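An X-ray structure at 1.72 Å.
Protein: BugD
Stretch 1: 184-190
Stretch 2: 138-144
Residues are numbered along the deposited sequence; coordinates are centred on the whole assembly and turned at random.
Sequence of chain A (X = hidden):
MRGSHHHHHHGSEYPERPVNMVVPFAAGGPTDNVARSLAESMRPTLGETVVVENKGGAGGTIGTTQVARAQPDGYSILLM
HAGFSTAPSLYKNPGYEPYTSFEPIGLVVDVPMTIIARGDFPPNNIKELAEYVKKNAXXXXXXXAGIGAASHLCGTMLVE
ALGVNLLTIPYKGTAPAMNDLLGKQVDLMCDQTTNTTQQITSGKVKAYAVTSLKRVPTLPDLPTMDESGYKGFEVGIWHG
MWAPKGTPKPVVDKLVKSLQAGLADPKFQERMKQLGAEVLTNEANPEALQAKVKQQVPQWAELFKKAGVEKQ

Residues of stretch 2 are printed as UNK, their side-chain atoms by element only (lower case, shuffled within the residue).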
# COMPACT_ATOMS: atom_id res chain seq x y z
N LYS A 184 8.41 14.10 -15.44
CA LYS A 184 9.46 14.93 -14.83
C LYS A 184 8.90 16.16 -14.09
O LYS A 184 9.59 17.16 -13.94
CB LYS A 184 10.54 15.31 -15.88
CG LYS A 184 11.19 14.08 -16.49
CD LYS A 184 12.07 14.35 -17.69
CE LYS A 184 12.69 13.05 -18.16
NZ LYS A 184 13.72 13.25 -19.22
N GLN A 185 7.67 16.04 -13.60
CA GLN A 185 7.00 17.11 -12.85
C GLN A 185 7.23 17.02 -11.34
O GLN A 185 6.97 17.99 -10.61
CB GLN A 185 5.49 17.12 -13.13
CG GLN A 185 5.13 17.43 -14.58
CD GLN A 185 5.00 18.91 -14.83
OE1 GLN A 185 5.97 19.65 -14.75
NE2 GLN A 185 3.78 19.36 -15.14
N VAL A 186 7.70 15.86 -10.89
CA VAL A 186 8.07 15.63 -9.49
C VAL A 186 9.32 14.74 -9.53
O VAL A 186 9.55 14.05 -10.54
CB VAL A 186 6.87 15.01 -8.69
CG1 VAL A 186 6.58 13.56 -9.15
CG2 VAL A 186 7.13 15.05 -7.19
N ASP A 187 10.15 14.77 -8.49
CA ASP A 187 11.50 14.21 -8.60
C ASP A 187 11.69 12.81 -8.05
O ASP A 187 12.32 11.98 -8.69
CB ASP A 187 12.53 15.12 -7.93
CG ASP A 187 12.55 16.51 -8.51
OD1 ASP A 187 12.30 16.69 -9.72
OD2 ASP A 187 12.80 17.50 -7.81
N LEU A 188 11.15 12.56 -6.87
CA LEU A 188 11.53 11.40 -6.06
C LEU A 188 10.28 10.77 -5.45
O LEU A 188 9.35 11.49 -5.09
CB LEU A 188 12.45 11.92 -4.94
CG LEU A 188 13.05 10.97 -3.92
CD1 LEU A 188 14.07 10.04 -4.60
CD2 LEU A 188 13.70 11.79 -2.80
N MSE A 189 10.25 9.44 -5.34
CA MSE A 189 9.11 8.76 -4.73
C MSE A 189 9.50 7.41 -4.17
O MSE A 189 10.36 6.73 -4.72
CB MSE A 189 8.02 8.56 -5.79
CG MSE A 189 6.77 7.88 -5.30
SE MSE A 189 5.32 8.12 -6.58
CE MSE A 189 5.80 6.88 -8.02
N CYS A 190 8.85 7.01 -3.08
CA CYS A 190 8.89 5.61 -2.65
C CYS A 190 7.55 5.00 -2.97
O CYS A 190 6.52 5.56 -2.59
CB CYS A 190 9.12 5.52 -1.15
SG CYS A 190 9.50 3.86 -0.51
N UNK A 138 16.48 21.69 -1.35
CA UNK A 138 15.51 22.73 -1.71
C UNK A 138 15.07 22.70 -3.18
O UNK A 138 14.07 23.34 -3.55
c UNK A 138 16.06 24.11 -1.35
o UNK A 138 15.57 23.52 0.92
c UNK A 138 16.15 24.33 0.14
o UNK A 138 16.77 25.29 0.63
N UNK A 139 15.82 21.99 -4.01
CA UNK A 139 15.48 21.88 -5.43
C UNK A 139 14.68 20.62 -5.72
O UNK A 139 14.33 20.36 -6.89
c UNK A 139 19.09 22.85 -6.32
c UNK A 139 16.76 21.90 -6.28
n UNK A 139 19.40 22.76 -8.80
c UNK A 139 19.66 23.54 -7.55
c UNK A 139 17.60 23.16 -6.14
N UNK A 140 14.41 19.82 -4.69
CA UNK A 140 13.86 18.47 -4.88
C UNK A 140 12.45 18.29 -4.33
O UNK A 140 12.15 18.67 -3.20
c UNK A 140 14.19 16.01 -4.43
c UNK A 140 16.18 17.46 -4.96
c UNK A 140 14.80 17.40 -4.27
c UNK A 140 17.28 16.67 -4.24
N UNK A 141 11.58 17.68 -5.14
CA UNK A 141 10.21 17.38 -4.72
C UNK A 141 10.02 15.88 -4.51
O UNK A 141 10.50 15.05 -5.30
o UNK A 141 9.46 17.34 -7.03
c UNK A 141 9.20 17.89 -5.75
N UNK A 142 9.30 15.56 -3.45
CA UNK A 142 8.96 14.19 -3.11
C UNK A 142 7.46 14.01 -3.32
O UNK A 142 6.67 14.85 -2.88
c UNK A 142 9.02 12.67 0.50
c UNK A 142 9.32 13.92 -1.64
c UNK A 142 9.72 11.44 -1.58
c UNK A 142 8.89 12.59 -1.02
N UNK A 143 7.07 12.93 -4.00
CA UNK A 143 5.66 12.62 -4.21
C UNK A 143 5.19 11.56 -3.23
O UNK A 143 5.93 10.64 -2.91
c UNK A 143 5.44 12.13 -5.65
N UNK A 144 3.95 11.69 -2.76
CA UNK A 144 3.27 10.58 -2.08
C UNK A 144 1.77 10.58 -2.40
O UNK A 144 1.29 11.44 -3.15
n UNK A 144 3.63 12.20 1.23
c UNK A 144 3.53 10.56 -0.56
c UNK A 144 2.95 11.78 0.17
o UNK A 144 1.91 12.32 -0.21
O HOH W 1 8.47 19.15 -8.64
O HOH W 2 7.27 8.76 -1.28

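Position 138 carries two side-chain carbons, the second bearing two oxygens, a short carboxylate that lies out of reach of stretch 1; it is Asp138. At position 139, four carbons run in a row to a terminal nitrogen. This long chain leads away from stretch 1, and the closest approach is through the backbone O, 3.4 Å from OD2 of Asp187, a meeting of two acceptors and not a bond. The residue is Lys139.

Position 140 has four carbons forked at the first, with one arm two carbons long; the one-carbon arm lies 3.9 Å from OD2 of Asp187 and 4.5 Å from CB of Leu188. This beta-branched side chain is isoleucine, Ile140. Position 141 holds a single carbon followed by one oxygen, and that oxygen approaches CG2 of Val186 at 3.3 Å. One carbon and one hydroxyl make Ser141. Its OG accepts a weak hydrogen bond from N of Asp187 (3.0 Å) and is linked to O of Gln185 through a water, which lies 2.6 Å from OG of Ser141 and donates to O of Gln185 at 2.7 Å.

Position 142 has four carbons forked at the second, and one of its terminal methyls lies 4.1 Å from CG of Leu188, on the sheet face to which Leu188 points. It is Leu142. Position 143 has one carbon alone, CB, which lies 3.7 Å from CG2 of Val186 and 4.1 Å from SE of the selenomethionine Met189; it is Ala143. Position 144 shows two carbons, the second carrying one oxygen and one nitrogen. This amide belongs to Asn144, whose end leads away from stretch 1.

The contact joins two parallel strands, paired most clearly at Leu188 and Leu142, whose CA atoms are 4.8 Å apart. O of Leu188 accepts a nearly straight hydrogen bond from N of Ala143 (2.9 Å, 167°) and also receives a CA-H contact from CA of Leu142 at 3.4 Å. Just before this pair, Asp187 and Ser141 clasp each other: N of Ser141 donates to OD2 of Asp187 at 2.9 Å, while O of Ser141 accepts from N of Asp187 at 3.2 Å and, weakly, from N of Leu188 at 3.0 Å. The carboxylate thus serves a backbone NH at the start of the pairing. Farther along, a second water extends the link by donating to O of Ala143 (2.8 Å) and accepting from N of Cys190 (3.0 Å).

Stretch 2 138-144: DKISLAN
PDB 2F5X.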